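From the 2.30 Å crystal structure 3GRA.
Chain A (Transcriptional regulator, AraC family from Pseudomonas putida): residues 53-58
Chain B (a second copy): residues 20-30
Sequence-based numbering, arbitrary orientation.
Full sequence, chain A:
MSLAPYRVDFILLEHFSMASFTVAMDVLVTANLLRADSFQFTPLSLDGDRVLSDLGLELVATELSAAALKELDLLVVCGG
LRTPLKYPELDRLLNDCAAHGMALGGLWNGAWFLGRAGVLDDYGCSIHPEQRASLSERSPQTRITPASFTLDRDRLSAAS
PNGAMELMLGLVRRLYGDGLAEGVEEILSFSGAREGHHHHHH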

# COMPACT_ATOMS: atom_id res chain seq x y z
N SER A 53 9.21 -0.37 1.58
CA SER A 53 8.15 0.55 1.98
C SER A 53 8.25 0.79 3.49
O SER A 53 9.03 0.14 4.19
N ASP A 54 7.41 1.71 3.98
CA ASP A 54 7.39 2.09 5.37
C ASP A 54 6.82 0.99 6.26
O ASP A 54 6.78 1.11 7.47
N LEU A 55 6.38 -0.08 5.62
CA LEU A 55 5.82 -1.22 6.33
C LEU A 55 6.83 -2.37 6.43
O LEU A 55 6.49 -3.44 6.90
N GLY A 56 8.06 -2.16 5.97
CA GLY A 56 9.05 -3.22 6.02
C GLY A 56 8.99 -4.16 4.83
O GLY A 56 9.88 -4.99 4.64
N LEU A 57 7.93 -4.04 4.03
CA LEU A 57 7.76 -4.88 2.85
C LEU A 57 8.42 -4.28 1.62
O LEU A 57 8.48 -3.06 1.46
N GLU A 58 8.90 -5.15 0.74
CA GLU A 58 9.52 -4.74 -0.50
C GLU A 58 8.57 -5.05 -1.65
O GLU A 58 7.93 -6.10 -1.67
N SER B 20 -6.23 -5.30 1.97
CA SER B 20 -6.51 -6.11 3.15
C SER B 20 -5.24 -6.42 3.91
O SER B 20 -5.17 -6.22 5.13
N PHE B 21 -4.23 -6.91 3.20
CA PHE B 21 -2.96 -7.24 3.83
C PHE B 21 -2.19 -6.04 4.38
O PHE B 21 -1.59 -6.11 5.45
N THR B 22 -2.18 -4.93 3.64
CA THR B 22 -1.45 -3.75 4.08
C THR B 22 -1.98 -3.10 5.36
O THR B 22 -1.21 -2.82 6.28
N VAL B 23 -3.29 -2.88 5.44
CA VAL B 23 -3.88 -2.27 6.64
C VAL B 23 -3.59 -3.12 7.88
O VAL B 23 -3.40 -2.59 8.97
N ALA B 24 -3.55 -4.44 7.70
CA ALA B 24 -3.27 -5.34 8.82
C ALA B 24 -1.86 -5.07 9.29
O ALA B 24 -1.61 -4.91 10.49
N MSE B 25 -0.93 -5.00 8.34
CA MSE B 25 0.47 -4.73 8.65
C MSE B 25 0.63 -3.34 9.27
O MSE B 25 1.49 -3.13 10.12
N ASP B 26 -0.21 -2.41 8.83
CA ASP B 26 -0.15 -1.04 9.33
C ASP B 26 -0.38 -0.99 10.83
O ASP B 26 0.30 -0.28 11.55
N VAL B 27 -1.36 -1.76 11.28
CA VAL B 27 -1.72 -1.83 12.69
C VAL B 27 -0.57 -2.35 13.53
O VAL B 27 -0.34 -1.87 14.64
N LEU B 28 0.16 -3.33 13.00
CA LEU B 28 1.28 -3.93 13.72
C LEU B 28 2.52 -3.06 13.73
O LEU B 28 3.17 -2.90 14.76
N VAL B 29 2.85 -2.49 12.57
CA VAL B 29 4.02 -1.63 12.49
C VAL B 29 3.77 -0.39 13.34
O VAL B 29 4.68 0.12 14.00
N THR B 30 2.53 0.08 13.33
CA THR B 30 2.17 1.25 14.11
C THR B 30 2.29 0.95 15.61
O THR B 30 2.79 1.77 16.37

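What sets this contact apart is that a tight turn, rather than a second helix or a strand, is laid against the helix of the partner chain, and that no hydrogen bond crosses between the two. Several polar groups of the turn are bonded within the turn segment itself, and the contact is made mainly by apolar side chains, which also rest on backbone. The example illustrates a general principle: a turn can serve as a packing element when its backbone is secured internally and its leucines are free to reach outward.

The internal bracing is compact. S53(A) to G56(A) form a type I turn, closed by G56(A) N donating to S53(A) O at 3.1 Å, while S53(A) N donates to L57(A) O at 2.8 Å. The S53(A) side chain, in the p rotamer, does double duty: its OG donates to L57(A) O at 2.9 Å and accepts from L55(A) N at 3.3 Å. This serine touches nothing on the helix, yet it ties together the segment that carries both leucines.

L55(A) is the centre of the contact and gives up the largest area, 106 Å². Its CA-to-CB bond points sideways, but the m,t conformation carries the end of the side chain to the helix, where CD1 lies toward T22(B), CD2 toward D26(B) and V29(B), and both reach M25(B). L55(A) CD1 lies 3.9 Å from T22(B) O and 4.2 Å from M25(B) CB; L55(A) CD2 lies 3.8 Å from D26(B) CA, 4.3 Å from D26(B) CG and 4.2 Å from V29(B) CG2. T22(B), M25(B), D26(B) and V29(B) follow the familiar three-and-four spacing that gathers side chains along one side of a helix, so a single leucine can touch two successive turns. T22(B), p, and D26(B), chi1 t, both point sideways; T22(B) OG1 is hydrogen-bonded to a residue just outside the stretch. D26(B) N donates to T22(B) O at 2.8 Å, and the contact of that carbonyl with the methyl is simply one of packing.

L57(A) points toward the helix and extends the apolar patch. Its chi1 is m, but chi2, at 25°, lies between the usual wells. L57(A) CD2 approaches F21(B) CE2 to 3.4 Å, a close contact made obliquely to the ring, and L57(A) CD1 meets M25(B) CE at 3.6 Å. The phenylalanine, with chi1 t, starts sideways and brings its ring nearer at the far end. M25(B), a selenomethionine, points toward the turn and folds through three m torsions, so that M25(B) CE also comes within 3.8 Å of L55(A) O.

V29(B), chi1 t, points toward the turn as well. V29(B) CG2 lies 3.9 Å from L55(A) O and V29(B) CG1 4.0 Å from D54(A) O, so its methyls pack against backbone as well as side chain. Between the leucines, G56(A) has a positive phi of 85°; a CB there would be jammed against the carbonyl of the preceding residue, a local demand for glycine independent of the helix. D54(A) stays marginal, its OD1 hydrogen-bonded elsewhere in the structure.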

# COMPACT_ATOMS: atom_id res chain seq x y z
CB SER A 53 6.79 -0.04 1.67
OG SER A 53 6.54 -1.12 2.53
CB ASP A 54 6.59 3.38 5.55
CG ASP A 54 5.10 3.23 5.19
OD1 ASP A 54 4.76 2.41 4.31
OD2 ASP A 54 4.28 3.95 5.78
CB LEU A 55 4.56 -1.70 5.61
CG LEU A 55 3.30 -0.83 5.55
CD1 LEU A 55 2.18 -1.60 4.81
CD2 LEU A 55 2.83 -0.48 6.96
CB LEU A 57 6.27 -5.07 2.56
CG LEU A 57 5.41 -6.07 3.33
CD1 LEU A 57 5.96 -6.36 4.72
CD2 LEU A 57 4.01 -5.49 3.41
CB GLU A 58 10.83 -5.49 -0.71
CG GLU A 58 11.89 -5.23 0.34
CD GLU A 58 13.23 -5.85 -0.03
OE1 GLU A 58 13.27 -7.07 -0.28
OE2 GLU A 58 14.23 -5.12 -0.08
CB SER B 20 -7.21 -7.40 2.74
OG SER B 20 -7.46 -8.20 3.87
CB PHE B 21 -2.07 -7.99 2.84
CG PHE B 21 -0.68 -8.27 3.36
CD1 PHE B 21 -0.50 -8.96 4.55
CD2 PHE B 21 0.43 -7.81 2.67
CE1 PHE B 21 0.78 -9.19 5.05
CE2 PHE B 21 1.72 -8.04 3.16
CZ PHE B 21 1.90 -8.73 4.35
CB THR B 22 -1.35 -2.70 2.95
OG1 THR B 22 -2.66 -2.42 2.44
CG2 THR B 22 -0.47 -3.21 1.82
CB VAL B 23 -5.41 -2.09 6.52
CG1 VAL B 23 -6.10 -3.44 6.43
CG2 VAL B 23 -5.93 -1.31 7.72
CB ALA B 24 -3.41 -6.79 8.37
CB MSE B 25 1.31 -4.80 7.37
CG MSE B 25 1.56 -6.20 6.85
SE MSE B 25 2.63 -7.15 7.96
CE MSE B 25 4.12 -6.27 7.87
CB ASP B 26 -1.19 -0.18 8.63
CG ASP B 26 -0.77 1.27 8.53
OD1 ASP B 26 -0.12 1.78 9.46
OD2 ASP B 26 -1.11 1.91 7.51
CB VAL B 27 -2.95 -2.75 12.88
CG1 VAL B 27 -3.24 -2.96 14.36
CG2 VAL B 27 -4.15 -2.14 12.16
CB LEU B 28 1.59 -5.30 13.12
CG LEU B 28 0.41 -6.27 13.20
CD1 LEU B 28 0.57 -7.41 12.20
CD2 LEU B 28 0.32 -6.80 14.62
CB VAL B 29 4.29 -1.18 11.04
CG1 VAL B 29 5.40 -0.13 11.02
CG2 VAL B 29 4.68 -2.38 10.17
CB THR B 30 0.74 1.72 13.77
OG1 THR B 30 0.70 2.16 12.41
CG2 THR B 30 0.31 2.86 14.67